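Local coordinates for protein capsid (Human calicivirus NLV/Boxer/2001/US, PDB 4RDL) that forms the norovirus capsid, whose protruding domain, the part present here as a dimer, binds histo-blood group antigen glycans such as Lewis y, at residues V238-F241 with V242-A246; E155-N158 with E159-Q162. All coordinates share one frame; numbering follows the deposited sequence.

Contact 1 of 2, residues V238-F241 with V242-A246; sequences VSHF and VNEQA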
ATOM      1  N   VAL A 238       2.666   0.374 -12.155  1.00 10.10           N
ATOM      2  CA  VAL A 238       3.874  -0.445 -12.050  1.00 11.47           C
ATOM      3  C   VAL A 238       3.516  -1.931 -11.970  1.00 11.99           C
ATOM      4  O   VAL A 238       4.028  -2.751 -12.743  1.00 12.80           O
ATOM      5  CB  VAL A 238       4.746  -0.047 -10.829  1.00 11.09           C
ATOM      6  CG1 VAL A 238       5.951  -0.979 -10.711  1.00 13.06           C
ATOM      7  CG2 VAL A 238       5.186   1.408 -10.934  1.00 12.91           C
ATOM      8  N   SER A 239       2.642  -2.294 -11.032  1.00 11.47           N
ATOM      9  CA  SER A 239       2.287  -3.704 -10.878  1.00 12.04           C
ATOM     10  C   SER A 239       1.571  -4.220 -12.124  1.00 11.74           C
ATOM     11  O   SER A 239       1.726  -5.380 -12.498  1.00 14.43           O
ATOM     12  CB  SER A 239       1.457  -3.949  -9.617  1.00 13.62           C
ATOM     13  OG  SER A 239       0.341  -3.088  -9.547  1.00 13.06           O
ATOM     14  N   HIS A 240       0.809  -3.348 -12.777  1.00 11.20           N
ATOM     15  CA  HIS A 240       0.128  -3.725 -14.008  1.00 11.46           C
ATOM     16  C   HIS A 240       1.139  -4.138 -15.076  1.00 11.48           C
ATOM     17  O   HIS A 240       0.998  -5.192 -15.698  1.00 12.82           O
ATOM     18  CB  HIS A 240      -0.745  -2.578 -14.512  1.00 11.80           C
ATOM     19  CG  HIS A 240      -1.641  -2.958 -15.647  1.00 12.94           C
ATOM     20  ND1 HIS A 240      -2.791  -3.699 -15.470  1.00 16.99           N
ATOM     21  CD2 HIS A 240      -1.564  -2.696 -16.976  1.00 13.37           C
ATOM     22  CE1 HIS A 240      -3.383  -3.874 -16.638  1.00 17.21           C
ATOM     23  NE2 HIS A 240      -2.658  -3.277 -17.569  1.00 14.67           N
ATOM     24  N   PHE A 241       2.159  -3.310 -15.294  1.00 12.27           N
ATOM     25  CA  PHE A 241       3.148  -3.612 -16.328  1.00 12.02           C
ATOM     26  C   PHE A 241       3.959  -4.860 -15.965  1.00 13.18           C
ATOM     27  O   PHE A 241       4.296  -5.658 -16.833  1.00 15.11           O
ATOM     28  CB  PHE A 241       4.065  -2.408 -16.576  1.00 12.84           C
ATOM     29  CG  PHE A 241       3.335  -1.169 -17.031  1.00 12.81           C
ATOM     30  CD1 PHE A 241       2.126  -1.261 -17.711  1.00 13.39           C
ATOM     31  CD2 PHE A 241       3.860   0.089 -16.778  1.00 12.53           C
ATOM     32  CE1 PHE A 241       1.454  -0.121 -18.123  1.00 13.81           C
ATOM     33  CE2 PHE A 241       3.194   1.232 -17.187  1.00 13.02           C
ATOM     34  CZ  PHE A 241       1.990   1.127 -17.868  1.00 12.82           C
ATOM     35  N   VAL A 242       4.268  -5.037 -14.685  1.00 13.15           N
ATOM     36  CA  VAL A 242       4.990  -6.230 -14.258  1.00 14.23           C
ATOM     37  C   VAL A 242       4.146  -7.472 -14.535  1.00 14.81           C
ATOM     38  O   VAL A 242       4.641  -8.490 -15.037  1.00 17.80           O
ATOM     39  CB  VAL A 242       5.372  -6.166 -12.765  1.00 13.69           C
ATOM     40  CG1 VAL A 242       5.902  -7.523 -12.291  1.00 16.65           C
ATOM     41  CG2 VAL A 242       6.410  -5.082 -12.543  1.00 15.33           C
ATOM     42  N   ASN A 243       2.861  -7.375 -14.219  1.00 14.55           N
ATOM     43  CA  ASN A 243       1.933  -8.468 -14.468  1.00 15.62           C
ATOM     44  C   ASN A 243       1.810  -8.832 -15.951  1.00 16.22           C
ATOM     45  O   ASN A 243       1.835 -10.006 -16.323  1.00 19.37           O
ATOM     46  CB  ASN A 243       0.553  -8.099 -13.931  1.00 16.66           C
ATOM     47  CG  ASN A 243      -0.354  -9.289 -13.819  1.00 19.31           C
ATOM     48  OD1 ASN A 243      -0.274 -10.043 -12.856  1.00 21.25           O
ATOM     49  ND2 ASN A 243      -1.216  -9.478 -14.810  1.00 21.36           N
ATOM     50  N   GLU A 244       1.671  -7.814 -16.794  1.00 15.70           N
ATOM     51  CA  GLU A 244       1.370  -8.016 -18.208  1.00 15.83           C
ATOM     52  C   GLU A 244       2.578  -8.403 -19.054  1.00 16.42           C
ATOM     53  O   GLU A 244       2.471  -9.256 -19.929  1.00 18.31           O
ATOM     54  CB  GLU A 244       0.710  -6.760 -18.791  1.00 17.00           C
ATOM     55  CG  GLU A 244      -0.636  -6.455 -18.185  1.00 18.07           C
ATOM     56  CD  GLU A 244      -1.626  -7.568 -18.423  1.00 21.88           C
ATOM     57  OE1 GLU A 244      -2.133  -7.685 -19.560  1.00 23.65           O
ATOM     58  OE2 GLU A 244      -1.882  -8.343 -17.479  1.00 24.76           O
ATOM     59  N   GLN A 245       3.716  -7.760 -18.807  1.00 16.95           N
ATOM     60  CA  GLN A 245       4.907  -7.985 -19.621  1.00 18.69           C
ATOM     61  C   GLN A 245       4.583  -7.852 -21.112  1.00 17.80           C
ATOM     62  O   GLN A 245       5.025  -8.664 -21.934  1.00 21.37           O
ATOM     63  CB  GLN A 245       5.487  -9.374 -19.344  1.00 22.73           C
ATOM     64  CG  GLN A 245       5.849  -9.619 -17.889  1.00 26.03           C
ATOM     65  CD  GLN A 245       7.173  -9.000 -17.512  1.00 26.92           C
ATOM     66  OE1 GLN A 245       8.193  -9.239 -18.166  1.00 29.21           O
ATOM     67  NE2 GLN A 245       7.173  -8.197 -16.458  1.00 28.83           N
ATOM     68  N   ALA A 246       3.803  -6.835 -21.463  1.00 17.38           N
ATOM     69  CA  ALA A 246       3.428  -6.620 -22.858  1.00 17.30           C
ATOM     70  C   ALA A 246       4.589  -6.010 -23.630  1.00 18.04           C
ATOM     71  O   ALA A 246       5.157  -5.008 -23.208  1.00 18.03           O
ATOM     72  CB  ALA A 246       2.201  -5.726 -22.952  1.00 17.77           C
TER
HETATM   73  O   HOH W   1       3.278  -4.441 -19.823  1.00 17.65           O
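H240 lays one face of its imidazole over the aliphatic part of E244, one turn further along the C-terminal end of α-helix 235-244. The contact is a CH-pi interaction: E244 CG lies 4.0 Å from the H240 ring centroid and 18° off the ring normal, displaced toward the NE2 side, where NE2 to CG is 3.8 Å. Two torsions bring the groups together: H240 swings CG anti to its backbone N (chi1 -171°), while E244 bends back at chi2. The carboxylate then turns to N243, whose ND2 donates to E244 OE2 at 3.0 Å within its own amide plane. H240 and N243 also have partners outside the segments: H240 NE2 is hydrogen-bonded to S15 OG, and N243 OD1 accepts from N18 N of the second subunit. The helix borders that subunit through H240, V242 and N243; V242 and N243 pack on its I19.

Four i to i+4 backbone bonds, from V242 N to V238 O through Q245 N to F241 O, keep H240 and E244 one turn apart, on neighbouring positions of the helix surface. The helix breaks at Q245, which takes positive phi. Its side chain folds back there, and Q245 NE2, also hydrogen-bonded to G57 O, donates to V242 O at 2.9 Å with a C=O...N angle of 117°, well to one side of the carbonyl direction.

Contact 2 of 2, residues E155-N158 with E159-Q162; sequences EDNN and ELDQ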
ATOM      1  N   GLU A 155      19.492   8.748  14.202  1.00 12.10           N
ATOM      2  CA  GLU A 155      19.725   9.805  15.184  1.00 12.49           C
ATOM      3  C   GLU A 155      19.338   9.296  16.569  1.00 14.55           C
ATOM      4  O   GLU A 155      18.268   8.715  16.750  1.00 15.52           O
ATOM      5  CB  GLU A 155      18.933  11.067  14.827  1.00 13.21           C
ATOM      6  CG  GLU A 155      19.351  11.659  13.492  1.00 14.34           C
ATOM      7  CD  GLU A 155      20.835  11.986  13.465  1.00 14.16           C
ATOM      8  OE1 GLU A 155      21.263  12.835  14.273  1.00 17.31           O
ATOM      9  OE2 GLU A 155      21.575  11.374  12.661  1.00 14.44           O
ATOM     10  N   ASP A 156      20.204   9.517  17.550  1.00 14.29           N
ATOM     11  CA  ASP A 156      19.918   9.054  18.896  1.00 15.78           C
ATOM     12  C   ASP A 156      18.844   9.921  19.537  1.00 16.81           C
ATOM     13  O   ASP A 156      19.025  11.123  19.695  1.00 21.31           O
ATOM     14  CB  ASP A 156      21.193   9.075  19.741  1.00 17.36           C
ATOM     15  CG  ASP A 156      21.007   8.446  21.114  1.00 21.17           C
ATOM     16  OD1 ASP A 156      19.938   7.854  21.372  1.00 21.77           O
ATOM     17  OD2 ASP A 156      21.945   8.539  21.935  1.00 23.84           O
ATOM     18  N   ASN A 157      17.721   9.309  19.899  1.00 18.15           N
ATOM     19  CA  ASN A 157      16.657  10.021  20.600  1.00 19.16           C
ATOM     20  C   ASN A 157      16.489   9.532  22.035  1.00 21.53           C
ATOM     21  O   ASN A 157      15.471   9.801  22.672  1.00 22.28           O
ATOM     22  CB  ASN A 157      15.334   9.909  19.839  1.00 20.19           C
ATOM     23  CG  ASN A 157      14.870   8.475  19.676  1.00 21.50           C
ATOM     24  OD1 ASN A 157      15.371   7.565  20.339  1.00 22.99           O
ATOM     25  ND2 ASN A 157      13.904   8.266  18.791  1.00 22.95           N
ATOM     26  N   ASN A 158      17.498   8.815  22.526  1.00 21.62           N
ATOM     27  CA  ASN A 158      17.520   8.296  23.894  1.00 23.37           C
ATOM     28  C   ASN A 158      16.487   7.201  24.155  1.00 23.80           C
ATOM     29  O   ASN A 158      16.252   6.816  25.300  1.00 26.07           O
ATOM     30  CB  ASN A 158      17.358   9.429  24.912  1.00 27.28           C
ATOM     31  CG  ASN A 158      18.526  10.397  24.899  1.00 33.27           C
ATOM     32  OD1 ASN A 158      19.667  10.012  24.643  1.00 35.85           O
ATOM     33  ND2 ASN A 158      18.246  11.664  25.180  1.00 37.15           N
ATOM     34  N   GLU A 159      15.879   6.691  23.092  1.00 23.20           N
ATOM     35  CA  GLU A 159      14.880   5.640  23.241  1.00 24.65           C
ATOM     36  C   GLU A 159      15.112   4.490  22.263  1.00 20.87           C
ATOM     37  O   GLU A 159      14.166   3.826  21.828  1.00 24.00           O
ATOM     38  CB  GLU A 159      13.476   6.230  23.109  1.00 30.61           C
ATOM     39  CG  GLU A 159      13.185   7.236  24.224  1.00 36.50           C
ATOM     40  CD  GLU A 159      11.881   7.982  24.054  1.00 44.34           C
ATOM     41  OE1 GLU A 159      11.150   7.698  23.087  1.00 47.80           O
ATOM     42  OE2 GLU A 159      11.587   8.860  24.894  1.00 47.29           O
ATOM     43  N   LEU A 160      16.380   4.254  21.935  1.00 19.20           N
ATOM     44  CA  LEU A 160      16.745   3.199  20.989  1.00 17.34           C
ATOM     45  C   LEU A 160      17.359   1.976  21.661  1.00 18.26           C
ATOM     46  O   LEU A 160      17.426   0.907  21.060  1.00 18.20           O
ATOM     47  CB  LEU A 160      17.713   3.730  19.926  1.00 17.12           C
ATOM     48  CG  LEU A 160      17.196   4.838  19.007  1.00 15.55           C
ATOM     49  CD1 LEU A 160      18.280   5.311  18.058  1.00 15.19           C
ATOM     50  CD2 LEU A 160      15.982   4.353  18.233  1.00 18.75           C
ATOM     51  N   ASP A 161      17.810   2.127  22.903  1.00 21.55           N
ATOM     52  CA  ASP A 161      18.559   1.060  23.559  1.00 22.05           C
ATOM     53  C   ASP A 161      17.817  -0.268  23.622  1.00 20.21           C
ATOM     54  O   ASP A 161      18.418  -1.329  23.421  1.00 19.58           O
ATOM     55  CB  ASP A 161      19.004   1.480  24.961  1.00 25.15           C
ATOM     56  CG  ASP A 161      20.199   2.404  24.930  1.00 31.71           C
ATOM     57  OD1 ASP A 161      21.027   2.268  24.003  1.00 31.92           O
ATOM     58  OD2 ASP A 161      20.312   3.263  25.826  1.00 36.34           O
ATOM     59  N   GLN A 162      16.518  -0.216  23.906  1.00 19.44           N
ATOM     60  CA  GLN A 162      15.752  -1.444  24.076  1.00 20.13           C
ATOM     61  C   GLN A 162      15.652  -2.204  22.762  1.00 17.10           C
ATOM     62  O   GLN A 162      15.283  -3.382  22.747  1.00 20.44           O
ATOM     63  CB  GLN A 162      14.349  -1.161  24.623  1.00 23.51           C
ATOM     64  CG  GLN A 162      13.419  -0.454  23.648  1.00 25.26           C
ATOM     65  CD  GLN A 162      11.950  -0.714  23.959  1.00 28.91           C
ATOM     66  OE1 GLN A 162      11.523  -1.865  24.081  1.00 31.41           O
ATOM     67  NE2 GLN A 162      11.176   0.354  24.092  1.00 29.89           N
TER
HETATM   68  O   HOH W   2      18.863   5.571  22.653  1.00 24.61           O
HETATM   69  O   HOH W   3      16.962   3.983  25.433  1.00 31.44           O
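N157 OD1 is gripped close to the backbone of the turn, accepting from E159 N at 2.9 Å. The donor stands 31° out of the carbonyl plane, and the N-H...O angle of 145° shows a bent bond. N157 can reach it because CG sits between the backbone N and the carbonyl carbon (chi1 60°), folding the amide back over the chain. Just before it, D156 OD1 takes N158 N at 2.9 Å, which defines an Asx turn; here the donor approaches from above the carboxylate plane. N158 follows with positive phi, and the chain bends sharply there.

The packed part belongs to L160, whose CG lies 3.5 Å from N157 OD1 and whose CD1 reaches E155 O at 3.6 Å. The loose part of the turn is bridged by water. One water donates to D156 OD1 and accepts from L160 N, while a second joins N158 O to D161 N; the side chains of N158 and E159 are exposed.

This turn lies in the loop between strands 151-154 and 167-177. L160 packs on V136 of strand 133-139 and on Y84 of strand 83-89, Y84 OH bonds D161 OD1, and E155 is joined to V137 by backbone hydrogen bonding.

Contacts 1 and 2 lie on opposite sides of the chain's centre, their own centres about 41 Å apart and their nearest atoms about 30 Å apart, so neither touches the other. Along the chain, contact 2 is complete before contact 1 begins. Their surroundings differ: 238-246 meets the second subunit, whereas no other protein chain of the assembly touches 155-162. Contact 2 is also the peripheral one, about 28 Å from the chain's centre against about 17 Å for contact 1. The side chain of E155 comes within about 8 Å of bound fucose and of bound galactose, placing contact 2 near bound glycan without direct contact by that side chain.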